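Local coordinates for DUTPase (Staphylococcus phage 11, PDB 4GV8), which hydrolyses dUTP to dUMP and pyrophosphate as a jelly-roll dUTPase and carries a species-specific insert, at residues A119-Q122 against Y123-Q127. Residues are numbered along the deposited sequence; the frame is centred on the assembly and turned at random.
Sequences AIRQ and YGTYQ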
ATOM      1  N   ALA B 119      -3.786  30.798   9.911  1.00 65.99           N
ATOM      2  CA  ALA B 119      -4.396  30.507  11.198  1.00 54.13           C
ATOM      3  C   ALA B 119      -3.318  29.968  12.109  1.00 53.27           C
ATOM      4  O   ALA B 119      -2.255  29.558  11.636  1.00 52.90           O
ATOM      5  CB  ALA B 119      -5.517  29.509  11.031  1.00 51.94           C
ATOM      6  N   ILE B 120      -3.567  29.998  13.416  1.00 48.16           N
ATOM      7  CA  ILE B 120      -2.679  29.311  14.375  1.00 50.24           C
ATOM      8  C   ILE B 120      -3.309  27.958  14.572  1.00 47.95           C
ATOM      9  O   ILE B 120      -4.409  27.841  15.140  1.00 44.05           O
ATOM     10  CB  ILE B 120      -2.487  30.115  15.664  1.00 52.31           C
ATOM     11  CG1 ILE B 120      -2.172  31.601  15.296  1.00 53.79           C
ATOM     12  CG2 ILE B 120      -1.338  29.544  16.456  1.00 48.62           C
ATOM     13  CD1 ILE B 120      -2.280  32.575  16.451  1.00 53.52           C
ATOM     14  N   ARG B 121      -2.651  26.949  14.006  1.00 47.78           N
ATOM     15  CA  ARG B 121      -3.266  25.647  13.763  1.00 50.51           C
ATOM     16  C   ARG B 121      -2.619  24.588  14.631  1.00 51.31           C
ATOM     17  O   ARG B 121      -1.479  24.736  15.064  1.00 47.17           O
ATOM     18  CB  ARG B 121      -3.120  25.209  12.292  1.00 52.14           C
ATOM     19  CG  ARG B 121      -3.872  26.076  11.336  1.00 51.40           C
ATOM     20  CD  ARG B 121      -4.157  25.404  10.021  1.00 53.10           C
ATOM     21  NE  ARG B 121      -4.958  26.273   9.161  1.00 46.95           N
ATOM     22  CZ  ARG B 121      -6.280  26.430   9.231  1.00 52.53           C
ATOM     23  NH1 ARG B 121      -7.031  25.767  10.129  1.00 48.61           N
ATOM     24  NH2 ARG B 121      -6.861  27.286   8.383  1.00 55.71           N
ATOM     25  N   GLN B 122      -3.392  23.532  14.893  1.00 52.19           N
ATOM     26  CA  GLN B 122      -2.934  22.398  15.663  1.00 51.08           C
ATOM     27  C   GLN B 122      -1.640  21.784  15.046  1.00 52.06           C
ATOM     28  O   GLN B 122      -1.559  21.529  13.832  1.00 44.18           O
ATOM     29  CB  GLN B 122      -4.015  21.313  15.702  1.00 53.69           C
ATOM     30  CG  GLN B 122      -5.290  21.658  16.443  1.00 65.38           C
ATOM     31  CD  GLN B 122      -6.265  20.494  16.527  1.00 68.78           C
ATOM     32  OE1 GLN B 122      -5.885  19.320  16.345  1.00 90.41           O
ATOM     33  NE2 GLN B 122      -7.525  20.807  16.845  1.00 78.11           N
ATOM     34  N   TYR B 123      -0.679  21.487  15.923  1.00 52.03           N
ATOM     35  CA  TYR B 123       0.628  20.991  15.539  1.00 51.86           C
ATOM     36  C   TYR B 123       0.429  19.614  14.868  1.00 47.40           C
ATOM     37  O   TYR B 123      -0.345  18.790  15.366  1.00 47.93           O
ATOM     38  CB  TYR B 123       1.592  20.920  16.801  1.00 57.86           C
ATOM     39  CG  TYR B 123       3.048  20.577  16.429  1.00 54.31           C
ATOM     40  CD1 TYR B 123       3.922  21.564  15.952  1.00 64.62           C
ATOM     41  CD2 TYR B 123       3.520  19.269  16.456  1.00 63.27           C
ATOM     42  CE1 TYR B 123       5.238  21.265  15.564  1.00 63.31           C
ATOM     43  CE2 TYR B 123       4.839  18.947  16.069  1.00 67.25           C
ATOM     44  CZ  TYR B 123       5.698  19.953  15.630  1.00 67.85           C
ATOM     45  OH  TYR B 123       7.005  19.664  15.258  1.00 76.11           O
ATOM     46  N   GLY B 124       1.081  19.388  13.719  1.00 48.73           N
ATOM     47  CA  GLY B 124       0.904  18.135  12.949  1.00 42.91           C
ATOM     48  C   GLY B 124      -0.022  18.293  11.729  1.00 46.47           C
ATOM     49  O   GLY B 124      -0.229  17.350  10.933  1.00 42.24           O
ATOM     50  N   THR B 125      -0.588  19.496  11.597  1.00 45.66           N
ATOM     51  CA  THR B 125      -1.393  19.885  10.445  1.00 43.96           C
ATOM     52  C   THR B 125      -0.458  20.149   9.258  1.00 43.02           C
ATOM     53  O   THR B 125       0.622  20.754   9.427  1.00 45.61           O
ATOM     54  CB  THR B 125      -2.229  21.180  10.763  1.00 45.14           C
ATOM     55  OG1 THR B 125      -3.203  20.887  11.759  1.00 43.90           O
ATOM     56  CG2 THR B 125      -2.915  21.701   9.502  1.00 46.15           C
ATOM     57  N   TYR B 126      -0.869  19.675   8.077  1.00 43.75           N
ATOM     58  CA  TYR B 126      -0.196  19.922   6.777  1.00 40.97           C
ATOM     59  C   TYR B 126      -1.048  20.832   5.901  1.00 44.65           C
ATOM     60  O   TYR B 126      -2.293  20.781   5.948  1.00 45.10           O
ATOM     61  CB  TYR B 126       0.039  18.603   6.001  1.00 42.12           C
ATOM     62  CG  TYR B 126       1.147  17.791   6.627  1.00 37.40           C
ATOM     63  CD1 TYR B 126       2.448  17.872   6.139  1.00 40.92           C
ATOM     64  CD2 TYR B 126       0.901  17.025   7.701  1.00 37.14           C
ATOM     65  CE1 TYR B 126       3.471  17.165   6.700  1.00 37.95           C
ATOM     66  CE2 TYR B 126       1.909  16.321   8.324  1.00 43.99           C
ATOM     67  CZ  TYR B 126       3.200  16.402   7.830  1.00 42.01           C
ATOM     68  OH  TYR B 126       4.188  15.673   8.415  1.00 40.48           O
ATOM     69  N   GLN B 127      -0.388  21.685   5.115  1.00 47.49           N
ATOM     70  CA  GLN B 127      -1.073  22.321   4.001  1.00 49.08           C
ATOM     71  C   GLN B 127      -0.501  21.793   2.654  1.00 48.07           C
ATOM     72  O   GLN B 127       0.705  21.853   2.372  1.00 49.05           O
ATOM     73  CB  GLN B 127      -1.015  23.839   4.063  1.00 49.17           C
ATOM     74  CG  GLN B 127      -1.952  24.476   3.019  1.00 55.68           C
ATOM     75  CD  GLN B 127      -2.061  25.936   3.246  1.00 65.86           C
ATOM     76  OE1 GLN B 127      -2.469  26.349   4.322  1.00 63.74           O
ATOM     77  NE2 GLN B 127      -1.615  26.743   2.269  1.00 67.17           N
TER
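Gln122 and Thr125 close a type II beta turn. The carbonyl oxygen Gln122 O receives two bonds from the same residue. Thr125 OG1 donates to Gln122 O at 2.7 Å. The amide Thr125 N also donates to Gln122 O, at 3.2 Å and somewhat bent. Both donors lie tilted from the carbonyl plane, by about 20°. Thr125 OG1 stands beside its own backbone N (chi1 -67°), which lets hydroxyl and amide reach one acceptor. The hydroxyl bond holds the threonine side chain in this rotation, while the amide bond closes the turn. The same rotamer sets the methyl Thr125 CG2 opposite the backbone N, and it meets Arg121 CD at 3.9 Å. This is an aliphatic contact, made where the extended arginine chain passes the methyl obliquely. Beyond it the guanidinium of Arg121 has the methyl Ala119 CB over the centre of one face, 3.6 Å above the plane. Arg121 NH2 forms a salt bridge with Asp118, which probably helps hold the group there. Gly124 takes the third turn position with positive phi (102°), the usual place for glycine in a type II turn. Its carbonyl oxygen accepts a bond from Asn94. Tyr123 turns outward and meets Phe108 edge-to-face. The turn joins strand 120-122, paired antiparallel with strand 103-104, to strand 126-128, paired antiparallel with strand 35-37.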